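PDB 4G59: M152 protein from Murid herpesvirus 1, which probably acts as an MHC class I-like viral immunoevasin that engages host RAE-1 proteins, ligands of the activating receptor NKG2D, and so helps the virus escape natural killer cells. Local coordinates for residues 108-113 and 152-157; 118-123 and 143-148; 199-204 and 250-255; 208-213 and 219-224. All blocks are in the same frame, centred on the assembly; numbering follows the deposited sequence.

Overall arrangement
The four contacts divide between two halves of the chain. Contacts 1 and 2 lie in the MHC-like platform, where neighbouring strands 106-114 and 117-123 of one large sheet each receive a short helix; they touch, with centres about 11 Å apart, and contact 2 is nested within the loop that contact 1 closes. Contacts 3 and 4 bridge the two sheets of the other domain, their centres about 7 Å apart. Contacts 1 to 3 are apolar and largely buried, contact 1 packing on a disulfide sulfur and contact 3 adding an aromatic face and two further sulfurs. Contact 4, mostly buried too, runs out to the surface at Lys221 and adds a lysine-to-carbonyl bond and a glycan.

Contact 1: 108-113 and 152-157; sequences CTVLQM and SGISIL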
loop_
_atom_site.group_PDB
_atom_site.type_symbol
_atom_site.label_atom_id
_atom_site.label_comp_id
_atom_site.label_asym_id
_atom_site.label_seq_id
_atom_site.Cartn_x
_atom_site.Cartn_y
_atom_site.Cartn_z
ATOM N N CYS B 108 8.884 23.813 3.333
ATOM C CA CYS B 108 8.310 22.648 2.663
ATOM C C CYS B 108 9.233 22.039 1.643
ATOM O O CYS B 108 10.044 22.725 1.029
ATOM C CB CYS B 108 6.977 22.980 2.003
ATOM S SG CYS B 108 5.606 22.823 3.118
ATOM N N THR B 109 9.113 20.730 1.486
ATOM C CA THR B 109 9.638 20.046 0.312
ATOM C C THR B 109 8.451 19.381 -0.382
ATOM O O THR B 109 7.648 18.697 0.261
ATOM C CB THR B 109 10.695 18.998 0.676
ATOM O OG1 THR B 109 11.865 19.663 1.158
ATOM C CG2 THR B 109 11.077 18.190 -0.543
ATOM N N VAL B 110 8.330 19.588 -1.689
ATOM C CA VAL B 110 7.223 18.997 -2.437
ATOM C C VAL B 110 7.733 17.914 -3.381
ATOM O O VAL B 110 8.613 18.161 -4.214
ATOM C CB VAL B 110 6.432 20.069 -3.213
ATOM C CG1 VAL B 110 5.176 19.478 -3.857
ATOM C CG2 VAL B 110 6.062 21.210 -2.283
ATOM N N LEU B 111 7.182 16.710 -3.247
ATOM C CA LEU B 111 7.503 15.630 -4.173
ATOM C C LEU B 111 6.293 15.283 -5.033
ATOM O O LEU B 111 5.156 15.332 -4.561
ATOM C CB LEU B 111 7.954 14.388 -3.411
ATOM C CG LEU B 111 9.223 14.498 -2.586
ATOM C CD1 LEU B 111 9.393 13.242 -1.739
ATOM C CD2 LEU B 111 10.388 14.661 -3.507
ATOM N N GLN B 112 6.552 14.913 -6.283
ATOM C CA GLN B 112 5.507 14.507 -7.223
ATOM C C GLN B 112 5.878 13.117 -7.713
ATOM O O GLN B 112 7.009 12.909 -8.172
ATOM C CB GLN B 112 5.453 15.474 -8.418
ATOM C CG GLN B 112 4.275 15.273 -9.389
ATOM C CD GLN B 112 4.395 16.135 -10.660
ATOM O OE1 GLN B 112 5.260 17.016 -10.756
ATOM N NE2 GLN B 112 3.538 15.870 -11.636
ATOM N N MET B 113 4.947 12.166 -7.604
ATOM C CA MET B 113 5.200 10.819 -8.103
ATOM C C MET B 113 4.129 10.318 -9.063
ATOM O O MET B 113 2.929 10.560 -8.863
ATOM C CB MET B 113 5.379 9.817 -6.958
ATOM C CG MET B 113 6.546 10.100 -6.050
ATOM S SD MET B 113 6.063 11.103 -4.628
ATOM C CE MET B 113 7.198 10.426 -3.399
ATOM N N SER B 152 0.685 23.405 -4.950
ATOM C CA SER B 152 -0.150 24.569 -4.696
ATOM C C SER B 152 -0.484 24.584 -3.214
ATOM O O SER B 152 -0.207 23.614 -2.523
ATOM C CB SER B 152 -1.425 24.476 -5.539
ATOM O OG SER B 152 -2.282 25.593 -5.367
ATOM N N GLY B 153 -1.049 25.680 -2.714
ATOM C CA GLY B 153 -1.677 25.691 -1.390
ATOM C C GLY B 153 -0.803 25.844 -0.149
ATOM O O GLY B 153 -1.322 25.865 0.983
ATOM N N ILE B 154 0.505 25.960 -0.344
ATOM C CA ILE B 154 1.439 26.038 0.772
ATOM C C ILE B 154 1.184 27.221 1.713
ATOM O O ILE B 154 1.442 27.126 2.922
ATOM C CB ILE B 154 2.893 26.028 0.283
ATOM C CG1 ILE B 154 3.202 24.693 -0.389
ATOM C CG2 ILE B 154 3.863 26.219 1.433
ATOM C CD1 ILE B 154 4.498 24.696 -1.136
ATOM N N SER B 155 0.658 28.320 1.182
ATOM C CA SER B 155 0.307 29.468 2.019
ATOM C C SER B 155 -0.684 29.101 3.127
ATOM O O SER B 155 -0.666 29.701 4.207
ATOM C CB SER B 155 -0.295 30.591 1.176
ATOM O OG SER B 155 -1.704 30.647 1.362
ATOM N N ILE B 156 -1.561 28.135 2.864
ATOM C CA ILE B 156 -2.483 27.681 3.899
ATOM C C ILE B 156 -1.697 27.146 5.101
ATOM O O ILE B 156 -2.076 27.372 6.256
ATOM C CB ILE B 156 -3.399 26.597 3.380
ATOM C CG1 ILE B 156 -4.268 27.151 2.251
ATOM C CG2 ILE B 156 -4.278 26.066 4.489
ATOM C CD1 ILE B 156 -5.029 26.068 1.483
ATOM N N LEU B 157 -0.587 26.467 4.802
ATOM C CA LEU B 157 0.289 25.881 5.804
ATOM C C LEU B 157 1.189 26.950 6.428
ATOM O O LEU B 157 1.300 27.026 7.652
ATOM C CB LEU B 157 1.126 24.749 5.186
ATOM C CG LEU B 157 0.631 23.289 5.151
ATOM C CD1 LEU B 157 -0.889 23.128 5.180
ATOM C CD2 LEU B 157 1.226 22.548 3.965
#
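Cys108 and Val110 meet Ile154 and Leu157 in a small, wholly apolar strand-to-helix contact, made where the short helix 154-158 rests against strand 106-114 of the platform sheet. No hydrogen bond crosses it, and the backbones stay well apart: even at Cys108 and Ile154 the two CA atoms are 7.9 Å from each other. Ile154 does most of the bridging by dividing its two branches. Its CG2, anti to the backbone N (chi1 -65° for the CG1 branch), is turned to the sulfur of Cys108, with Ile154 CG2 4.2 Å from Cys108 SG. The longer branch reaches along the strand to the next inward-facing residue, where Ile154 CD1 lies 4.0 Å from Val110 CG2, the two side chains meeting at a slant. One turn on, Leu157 adds a looser touch on the same sulfur, its CD2 being 4.5 Å from Cys108 SG. The sulfur is not a thiol: it forms a disulfide with Cys101 of the adjacent strand 95-103, so the helix packs on a cross-strand bridge whose position is fixed covalently. Phe106 lies against both Ile154 and Leu157, while Leu157 also touches Phe73 of the long helix 68-89. Ser152, a little earlier in the chain, is tied through OG to Glu76 of that same long helix. Helical segments lying over one face of a broad antiparallel sheet, as here, are the hallmark of the MHC class I-like platform.

Contact 2: 118-123 and 143-148; sequences TLTRYT and DDIARY
Thr120 and Ile145 face each other methyl to methyl, Thr120 CG2 standing 3.9 Å from Ile145 CG2 as the two side chains cross at an angle. The rotation of Thr120 explains the touch: with OG1 set between the backbone N and the carbonyl carbon (chi1 58°), CG2 comes to lie beside the N and is directed at the helix, where it also sits 4.0 Å from Ala146 CA. The threonine thus presents its carbon to the helix while its hydroxyl has its polar partner in the side chain of Gln112 on the next strand. Leu119 supplies a second, lighter touch, its CD1 lying 4.2 Å from the same CG2 of Ile145, so that one isoleucine methyl is shared by two consecutive strand residues. Thr120 and Ala146 mark the nearest backbone approach, with CA atoms 6.3 Å apart. Away from the strand the helix carries a different chemistry: Arg147 NE donates to the anti lone pair of Asp144 OD1 at 2.9 Å, a salt bridge between residues about one turn apart, the oxygen tilted 15° from the guanidinium plane. Strand 118-123 and helix 143-148 cross at -47°, their axes approaching to 8.2 Å. Val128 of the outermost strand 128-130 touches both Thr120 and Ala146, Tyr84 of helix 68-89 touches Ile145, and the ring of Tyr148 stacks on that of Tyr84, placing the short helix between the sheet's border and the long helix.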
loop_
_atom_site.group_PDB
_atom_site.type_symbol
_atom_site.label_atom_id
_atom_site.label_comp_id
_atom_site.label_asym_id
_atom_site.label_seq_id
_atom_site.Cartn_x
_atom_site.Cartn_y
_atom_site.Cartn_z
ATOM N N THR B 118 9.412 8.929 -8.807
ATOM C CA THR B 118 9.495 10.347 -8.443
ATOM C C THR B 118 9.951 11.202 -9.638
ATOM O O THR B 118 11.035 10.990 -10.171
ATOM C CB THR B 118 10.454 10.576 -7.264
ATOM O OG1 THR B 118 10.031 9.786 -6.145
ATOM C CG2 THR B 118 10.463 12.039 -6.855
ATOM N N LEU B 119 9.122 12.165 -10.047
ATOM C CA LEU B 119 9.433 13.027 -11.186
ATOM C C LEU B 119 10.105 14.345 -10.806
ATOM O O LEU B 119 11.026 14.787 -11.495
ATOM C CB LEU B 119 8.166 13.361 -11.962
ATOM C CG LEU B 119 7.158 12.240 -12.166
ATOM C CD1 LEU B 119 5.874 12.791 -12.761
ATOM C CD2 LEU B 119 7.759 11.159 -13.040
ATOM N N THR B 120 9.624 14.990 -9.743
ATOM C CA THR B 120 10.118 16.310 -9.368
ATOM C C THR B 120 10.282 16.499 -7.856
ATOM O O THR B 120 9.468 15.993 -7.065
ATOM C CB THR B 120 9.177 17.421 -9.873
ATOM O OG1 THR B 120 7.862 17.212 -9.349
ATOM C CG2 THR B 120 9.099 17.444 -11.378
ATOM N N ARG B 121 11.326 17.230 -7.461
ATOM C CA ARG B 121 11.489 17.665 -6.076
ATOM C C ARG B 121 11.563 19.195 -6.030
ATOM O O ARG B 121 12.448 19.802 -6.653
ATOM C CB ARG B 121 12.752 17.066 -5.441
ATOM C CG ARG B 121 12.743 17.156 -3.923
ATOM C CD ARG B 121 14.118 17.134 -3.276
ATOM N NE ARG B 121 14.891 15.935 -3.579
ATOM C CZ ARG B 121 15.908 15.913 -4.436
ATOM N NH1 ARG B 121 16.266 17.028 -5.069
ATOM N NH2 ARG B 121 16.571 14.786 -4.667
ATOM N N TYR B 122 10.632 19.813 -5.306
ATOM C CA TYR B 122 10.593 21.271 -5.186
ATOM C C TYR B 122 10.984 21.695 -3.777
ATOM O O TYR B 122 10.322 21.326 -2.786
ATOM C CB TYR B 122 9.209 21.812 -5.561
ATOM C CG TYR B 122 8.988 23.279 -5.270
ATOM C CD1 TYR B 122 9.846 24.249 -5.776
ATOM C CD2 TYR B 122 7.905 23.700 -4.509
ATOM C CE1 TYR B 122 9.640 25.593 -5.520
ATOM C CE2 TYR B 122 7.689 25.053 -4.247
ATOM C CZ TYR B 122 8.569 25.987 -4.755
ATOM O OH TYR B 122 8.364 27.322 -4.503
ATOM N N THR B 123 12.096 22.418 -3.706
ATOM C CA THR B 123 12.568 23.074 -2.498
ATOM C C THR B 123 12.531 24.557 -2.829
ATOM O O THR B 123 12.795 24.939 -3.973
ATOM C CB THR B 123 14.005 22.639 -2.151
ATOM O OG1 THR B 123 14.603 21.976 -3.275
ATOM C CG2 THR B 123 13.989 21.688 -0.984
ATOM N N ASP B 143 8.775 20.817 -19.018
ATOM C CA ASP B 143 8.612 22.151 -18.443
ATOM C C ASP B 143 7.326 22.214 -17.632
ATOM O O ASP B 143 7.300 22.724 -16.501
ATOM C CB ASP B 143 8.550 23.228 -19.533
ATOM C CG ASP B 143 9.800 23.291 -20.376
ATOM O OD1 ASP B 143 10.870 23.608 -19.820
ATOM O OD2 ASP B 143 9.698 23.049 -21.600
ATOM N N ASP B 144 6.256 21.703 -18.235
ATOM C CA ASP B 144 4.942 21.686 -17.613
ATOM C C ASP B 144 4.902 20.846 -16.325
ATOM O O ASP B 144 4.294 21.247 -15.321
ATOM C CB ASP B 144 3.912 21.171 -18.618
ATOM C CG ASP B 144 3.195 22.285 -19.339
ATOM O OD1 ASP B 144 3.232 23.425 -18.824
ATOM O OD2 ASP B 144 2.585 22.014 -20.407
ATOM N N ILE B 145 5.554 19.688 -16.363
ATOM C CA ILE B 145 5.637 18.807 -15.199
ATOM C C ILE B 145 6.411 19.451 -14.041
ATOM O O ILE B 145 5.995 19.386 -12.878
ATOM C CB ILE B 145 6.292 17.480 -15.574
ATOM C CG1 ILE B 145 5.386 16.714 -16.537
ATOM C CG2 ILE B 145 6.625 16.661 -14.329
ATOM C CD1 ILE B 145 6.087 15.601 -17.270
ATOM N N ALA B 146 7.525 20.086 -14.375
ATOM C CA ALA B 146 8.343 20.767 -13.392
ATOM C C ALA B 146 7.564 21.907 -12.746
ATOM O O ALA B 146 7.651 22.128 -11.531
ATOM C CB ALA B 146 9.616 21.284 -14.044
ATOM N N ARG B 147 6.807 22.642 -13.551
ATOM C CA ARG B 147 6.143 23.844 -13.042
ATOM C C ARG B 147 5.015 23.443 -12.092
ATOM O O ARG B 147 4.742 24.124 -11.087
ATOM C CB ARG B 147 5.701 24.781 -14.194
ATOM C CG ARG B 147 4.236 24.694 -14.648
ATOM C CD ARG B 147 3.914 25.625 -15.865
ATOM N NE ARG B 147 4.611 25.251 -17.109
ATOM C CZ ARG B 147 5.649 25.917 -17.630
ATOM N NH1 ARG B 147 6.123 27.006 -17.028
ATOM N NH2 ARG B 147 6.220 25.497 -18.750
ATOM N N TYR B 148 4.389 22.304 -12.378
ATOM C CA TYR B 148 3.357 21.791 -11.488
ATOM C C TYR B 148 3.958 21.087 -10.269
ATOM O O TYR B 148 3.280 20.918 -9.240
ATOM C CB TYR B 148 2.372 20.910 -12.247
ATOM C CG TYR B 148 1.323 21.734 -12.949
ATOM C CD1 TYR B 148 0.173 22.133 -12.285
ATOM C CD2 TYR B 148 1.490 22.132 -14.271
ATOM C CE1 TYR B 148 -0.789 22.898 -12.921
ATOM C CE2 TYR B 148 0.539 22.899 -14.911
ATOM C CZ TYR B 148 -0.601 23.282 -14.233
ATOM O OH TYR B 148 -1.550 24.052 -14.874
#

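Contact 3: 199-204 and 250-255; sequences CTMRTQ and FVISSP
Carrying Cys199 opposite Phe250 and Met201 opposite Ile252, strands 199-203 and 250-253 run in nearly the same direction, 26° apart, with axes 9.1 Å from each other, a separation that belongs to facing sheets and not to paired strands. Cys199 CB stands almost squarely over the Phe250 ring, 3.4 Å from its centroid and 8° off the ring normal, a CH-pi contact. Because SG is anti to the backbone N (chi1 -180°), the sulfur is carried toward the rim of that ring, 4.3 Å from its centroid and oblique to it, and it also reaches Ile252, with Cys199 SG 4.3 Å from Ile252 CD1. Further along, the bent end of Met201 lies across the other branch of this isoleucine: Met201 SD is 4.0 Å from Ile252 CG2. Val262 of strand 258-264 touches both Cys199 and Ile252, and Tyr209 touches Met201, so both sheets and a connecting loop contribute to the cluster. Two sulfurs, an aromatic face and a branched chain, with no hydrogen bond between them, imply cohesion by dispersion and shape, as expected for the interior of a beta sandwich.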
loop_
_atom_site.group_PDB
_atom_site.type_symbol
_atom_site.label_atom_id
_atom_site.label_comp_id
_atom_site.label_asym_id
_atom_site.label_seq_id
_atom_site.Cartn_x
_atom_site.Cartn_y
_atom_site.Cartn_z
ATOM N N CYS B 199 3.542 -13.106 11.738
ATOM C CA CYS B 199 3.616 -12.443 13.050
ATOM C C CYS B 199 2.779 -11.177 13.006
ATOM O O CYS B 199 2.903 -10.381 12.061
ATOM C CB CYS B 199 5.064 -12.088 13.394
ATOM S SG CYS B 199 5.294 -11.265 15.010
ATOM N N THR B 200 1.946 -10.970 14.026
ATOM C CA THR B 200 1.055 -9.796 14.042
ATOM C C THR B 200 1.144 -8.975 15.330
ATOM O O THR B 200 1.132 -9.546 16.432
ATOM C CB THR B 200 -0.402 -10.220 13.835
ATOM O OG1 THR B 200 -0.497 -11.017 12.652
ATOM C CG2 THR B 200 -1.306 -9.005 13.666
ATOM N N MET B 201 1.248 -7.654 15.186
ATOM C CA MET B 201 1.083 -6.733 16.305
ATOM C C MET B 201 -0.108 -5.787 16.069
ATOM O O MET B 201 -0.121 -5.012 15.096
ATOM C CB MET B 201 2.329 -5.900 16.548
ATOM C CG MET B 201 2.171 -5.059 17.803
ATOM S SD MET B 201 3.666 -4.159 18.237
ATOM C CE MET B 201 3.564 -2.772 17.105
ATOM N N ARG B 202 -1.113 -5.866 16.942
ATOM C CA ARG B 202 -2.235 -4.924 16.918
ATOM C C ARG B 202 -1.972 -3.859 17.966
ATOM O O ARG B 202 -1.547 -4.166 19.087
ATOM C CB ARG B 202 -3.555 -5.626 17.220
ATOM C CG ARG B 202 -4.031 -6.540 16.088
ATOM C CD ARG B 202 -5.203 -7.423 16.534
ATOM N NE ARG B 202 -5.716 -8.203 15.413
ATOM C CZ ARG B 202 -5.203 -9.367 15.008
ATOM N NH1 ARG B 202 -4.167 -9.904 15.641
ATOM N NH2 ARG B 202 -5.729 -10.003 13.969
ATOM N N THR B 203 -2.215 -2.606 17.598
ATOM C CA THR B 203 -1.886 -1.489 18.465
ATOM C C THR B 203 -2.757 -0.292 18.118
ATOM O O THR B 203 -3.348 -0.249 17.032
ATOM C CB THR B 203 -0.388 -1.129 18.316
ATOM O OG1 THR B 203 0.002 -0.182 19.322
ATOM C CG2 THR B 203 -0.070 -0.573 16.888
ATOM N N GLN B 204 -2.836 0.673 19.031
ATOM C CA GLN B 204 -3.615 1.897 18.806
ATOM C C GLN B 204 -2.716 3.131 18.796
ATOM O O GLN B 204 -3.172 4.265 18.993
ATOM C CB GLN B 204 -4.662 2.050 19.901
ATOM C CG GLN B 204 -5.740 0.953 19.906
ATOM C CD GLN B 204 -6.724 1.116 21.068
ATOM O OE1 GLN B 204 -6.757 2.159 21.727
ATOM N NE2 GLN B 204 -7.521 0.085 21.321
ATOM N N PHE B 250 10.901 -12.939 15.369
ATOM C CA PHE B 250 10.515 -11.683 14.746
ATOM C C PHE B 250 10.952 -10.575 15.677
ATOM O O PHE B 250 10.755 -10.672 16.886
ATOM C CB PHE B 250 9.003 -11.637 14.554
ATOM C CG PHE B 250 8.502 -12.567 13.473
ATOM C CD1 PHE B 250 8.398 -12.127 12.172
ATOM C CD2 PHE B 250 8.129 -13.872 13.767
ATOM C CE1 PHE B 250 7.934 -12.970 11.168
ATOM C CE2 PHE B 250 7.666 -14.736 12.760
ATOM C CZ PHE B 250 7.567 -14.282 11.462
ATOM N N VAL B 251 11.562 -9.531 15.128
ATOM C CA VAL B 251 11.893 -8.350 15.922
ATOM C C VAL B 251 11.038 -7.188 15.451
ATOM O O VAL B 251 10.989 -6.884 14.254
ATOM C CB VAL B 251 13.383 -7.973 15.847
ATOM C CG1 VAL B 251 13.670 -6.763 16.740
ATOM C CG2 VAL B 251 14.233 -9.144 16.278
ATOM N N ILE B 252 10.346 -6.570 16.407
ATOM C CA ILE B 252 9.478 -5.439 16.137
ATOM C C ILE B 252 10.073 -4.262 16.868
ATOM O O ILE B 252 10.231 -4.305 18.087
ATOM C CB ILE B 252 8.078 -5.699 16.679
ATOM C CG1 ILE B 252 7.469 -6.925 16.008
ATOM C CG2 ILE B 252 7.196 -4.520 16.412
ATOM C CD1 ILE B 252 6.169 -7.412 16.664
ATOM N N SER B 253 10.429 -3.217 16.141
ATOM C CA SER B 253 11.097 -2.094 16.768
ATOM C C SER B 253 10.359 -0.772 16.563
ATOM O O SER B 253 9.766 -0.525 15.517
ATOM C CB SER B 253 12.524 -1.994 16.263
ATOM O OG SER B 253 12.522 -1.458 14.969
ATOM N N SER B 254 10.401 0.067 17.590
ATOM C CA SER B 254 9.658 1.319 17.622
ATOM C C SER B 254 10.628 2.490 17.651
ATOM O O SER B 254 11.683 2.414 18.283
ATOM C CB SER B 254 8.790 1.354 18.873
ATOM O OG SER B 254 8.331 2.668 19.123
ATOM N N PRO B 255 10.286 3.574 16.946
ATOM C CA PRO B 255 11.202 4.717 16.931
ATOM C C PRO B 255 11.368 5.300 18.333
ATOM O O PRO B 255 12.335 6.014 18.570
ATOM C CB PRO B 255 10.492 5.741 16.020
ATOM C CG PRO B 255 9.434 4.966 15.280
ATOM C CD PRO B 255 9.095 3.765 16.089
#

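Contact 4: 208-213 and 219-224; sequences AYNISL and IYKYMR. With NAG (2-acetamido-2-deoxy-beta-D-glucopyranose), chain F.
Tyr209 offers the edge of its ring to Met223, whose CE lies near the ring plane, 4.3 Å from Tyr209 CD2; the hydroxyl of this tyrosine is held by the carbonyl of Val205. On the far side of strand 220-224 two flat groups overlap, with Arg224 NH2 3.7 Å above the centre of the Tyr222 ring and Tyr222 CD1 in turn over the face of the guanidinium, while Arg224 NE forms a salt bridge with an acidic residue of the other protein chain. Further along the strands, Lys221 and Ile211 run alongside one another, pointing opposite ways, Ile211 CG2 pressing 3.5 Å from Lys221 CB. A bend at the last torsion of the lysine (chi4 -63°) then brings NZ to the backbone, where Lys221 NZ donates to Ile211 O at 3.0 Å, nearly along the C=O axis at 168°. Ile219 works against main chain too, its CD1 3.5 Å from Ser212 CA. The amide nitrogen of Asn210 carries the N-linked glycan: Asn210 ND2 is bonded to NAG C1 at 1.4 Å. The two stretches run nearly antiparallel, 163° apart, yet belong to different sheets. Strand 210-213 borders one sheet beside strand 250-253, strand 220-225 borders the other beside strand 231-238, and Ala235 of the latter touches both Ile211 and Ile219. The contact therefore closes one edge of the sandwich.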
loop_
_atom_site.group_PDB
_atom_site.type_symbol
_atom_site.label_atom_id
_atom_site.label_comp_id
_atom_site.label_asym_id
_atom_site.label_seq_id
_atom_site.Cartn_x
_atom_site.Cartn_y
_atom_site.Cartn_z
ATOM N N ALA B 208 5.930 4.518 13.334
ATOM C CA ALA B 208 6.525 3.827 12.188
ATOM C C ALA B 208 7.305 2.602 12.639
ATOM O O ALA B 208 8.524 2.602 12.645
ATOM C CB ALA B 208 7.404 4.751 11.374
ATOM N N TYR B 209 6.590 1.553 13.012
ATOM C CA TYR B 209 7.229 0.349 13.495
ATOM C C TYR B 209 7.965 -0.367 12.378
ATOM O O TYR B 209 7.601 -0.283 11.203
ATOM C CB TYR B 209 6.194 -0.609 14.084
ATOM C CG TYR B 209 5.338 -0.025 15.187
ATOM C CD1 TYR B 209 5.790 0.033 16.499
ATOM C CD2 TYR B 209 4.055 0.430 14.917
ATOM C CE1 TYR B 209 4.978 0.554 17.516
ATOM C CE2 TYR B 209 3.247 0.947 15.911
ATOM C CZ TYR B 209 3.710 1.016 17.197
ATOM O OH TYR B 209 2.878 1.539 18.162
ATOM N N ASN B 210 9.022 -1.069 12.762
ATOM C CA ASN B 210 9.764 -1.889 11.828
ATOM C C ASN B 210 9.749 -3.330 12.309
ATOM O O ASN B 210 10.140 -3.621 13.439
ATOM C CB ASN B 210 11.202 -1.388 11.696
ATOM C CG ASN B 210 12.017 -2.210 10.716
ATOM O OD1 ASN B 210 11.515 -3.163 10.120
ATOM N ND2 ASN B 210 13.282 -1.844 10.545
ATOM N N ILE B 211 9.305 -4.232 11.444
ATOM C CA ILE B 211 9.301 -5.649 11.763
ATOM C C ILE B 211 10.278 -6.365 10.818
ATOM O O ILE B 211 10.256 -6.142 9.602
ATOM C CB ILE B 211 7.881 -6.226 11.669
ATOM C CG1 ILE B 211 7.863 -7.706 11.996
ATOM C CG2 ILE B 211 7.294 -6.028 10.305
ATOM C CD1 ILE B 211 6.459 -8.177 12.425
ATOM N N SER B 212 11.154 -7.187 11.384
ATOM C CA SER B 212 12.141 -7.913 10.610
ATOM C C SER B 212 12.468 -9.176 11.404
ATOM O O SER B 212 11.980 -9.337 12.531
ATOM C CB SER B 212 13.386 -7.053 10.387
ATOM O OG SER B 212 14.093 -6.846 11.603
ATOM N N LEU B 213 13.259 -10.077 10.823
ATOM C CA LEU B 213 13.614 -11.332 11.499
ATOM C C LEU B 213 15.025 -11.223 12.043
ATOM O O LEU B 213 15.877 -10.596 11.419
ATOM C CB LEU B 213 13.531 -12.513 10.531
ATOM C CG LEU B 213 13.139 -13.873 11.095
ATOM C CD1 LEU B 213 11.663 -13.845 11.453
ATOM C CD2 LEU B 213 13.447 -14.995 10.090
ATOM N N ILE B 219 11.484 -10.989 5.069
ATOM C CA ILE B 219 10.081 -11.296 5.282
ATOM C C ILE B 219 9.270 -10.238 4.557
ATOM O O ILE B 219 9.788 -9.189 4.187
ATOM C CB ILE B 219 9.707 -11.264 6.781
ATOM C CG1 ILE B 219 10.112 -9.936 7.417
ATOM C CG2 ILE B 219 10.363 -12.410 7.531
ATOM C CD1 ILE B 219 9.876 -9.939 8.909
ATOM N N TYR B 220 7.993 -10.519 4.359
ATOM C CA TYR B 220 7.102 -9.582 3.722
ATOM C C TYR B 220 6.282 -8.951 4.843
ATOM O O TYR B 220 5.769 -9.655 5.709
ATOM C CB TYR B 220 6.212 -10.344 2.736
ATOM C CG TYR B 220 5.142 -9.482 2.119
ATOM C CD1 TYR B 220 5.474 -8.363 1.387
ATOM C CD2 TYR B 220 3.797 -9.793 2.273
ATOM C CE1 TYR B 220 4.505 -7.567 0.832
ATOM C CE2 TYR B 220 2.815 -9.001 1.717
ATOM C CZ TYR B 220 3.178 -7.889 1.005
ATOM O OH TYR B 220 2.205 -7.103 0.443
ATOM N N LYS B 221 6.178 -7.627 4.843
ATOM C CA LYS B 221 5.551 -6.919 5.955
ATOM C C LYS B 221 4.728 -5.781 5.420
ATOM O O LYS B 221 4.991 -5.289 4.316
ATOM C CB LYS B 221 6.596 -6.348 6.913
ATOM C CG LYS B 221 7.823 -5.803 6.225
ATOM C CD LYS B 221 8.514 -4.716 7.028
ATOM C CE LYS B 221 9.942 -4.511 6.518
ATOM N NZ LYS B 221 10.808 -5.727 6.679
ATOM N N TYR B 222 3.754 -5.336 6.211
ATOM C CA TYR B 222 2.937 -4.194 5.825
ATOM C C TYR B 222 2.196 -3.728 7.060
ATOM O O TYR B 222 2.221 -4.420 8.079
ATOM C CB TYR B 222 1.945 -4.610 4.740
ATOM C CG TYR B 222 1.209 -5.889 5.072
ATOM C CD1 TYR B 222 0.172 -5.895 5.993
ATOM C CD2 TYR B 222 1.553 -7.088 4.464
ATOM C CE1 TYR B 222 -0.507 -7.057 6.307
ATOM C CE2 TYR B 222 0.886 -8.258 4.770
ATOM C CZ TYR B 222 -0.146 -8.235 5.688
ATOM O OH TYR B 222 -0.819 -9.387 6.004
ATOM N N MET B 223 1.540 -2.571 6.981
ATOM C CA MET B 223 0.697 -2.067 8.072
ATOM C C MET B 223 -0.723 -1.844 7.550
ATOM O O MET B 223 -0.915 -1.500 6.389
ATOM C CB MET B 223 1.234 -0.754 8.675
ATOM C CG MET B 223 2.514 -0.872 9.502
ATOM S SD MET B 223 3.071 0.711 10.220
ATOM C CE MET B 223 1.755 1.011 11.390
ATOM N N ARG B 224 -1.719 -2.040 8.408
ATOM C CA ARG B 224 -3.106 -1.738 8.052
ATOM C C ARG B 224 -3.703 -0.765 9.058
ATOM O O ARG B 224 -3.512 -0.928 10.273
ATOM C CB ARG B 224 -3.943 -3.021 8.015
ATOM C CG ARG B 224 -3.408 -4.094 7.083
ATOM C CD ARG B 224 -3.519 -3.663 5.633
ATOM N NE ARG B 224 -3.149 -4.738 4.706
ATOM C CZ ARG B 224 -2.231 -4.615 3.754
ATOM N NH1 ARG B 224 -1.594 -3.472 3.592
ATOM N NH2 ARG B 224 -1.949 -5.628 2.964
HETATM C C1 NAG F . 13.989 -1.379 9.440
HETATM C C2 NAG F . 14.633 -0.091 9.937
HETATM C C3 NAG F . 15.474 0.507 8.820
HETATM C C4 NAG F . 16.494 -0.536 8.404
HETATM C C5 NAG F . 15.742 -1.778 7.945
HETATM C C6 NAG F . 16.703 -2.849 7.444
HETATM C C7 NAG F . 13.512 1.235 11.630
HETATM C C8 NAG F . 12.419 2.213 11.945
HETATM N N2 NAG F . 13.616 0.850 10.361
HETATM O O3 NAG F . 16.132 1.664 9.282
HETATM O O4 NAG F . 17.284 -0.039 7.348
HETATM O O5 NAG F . 15.006 -2.278 9.040
HETATM O O6 NAG F . 15.973 -3.995 7.066
HETATM O O7 NAG F . 14.259 0.826 12.518
#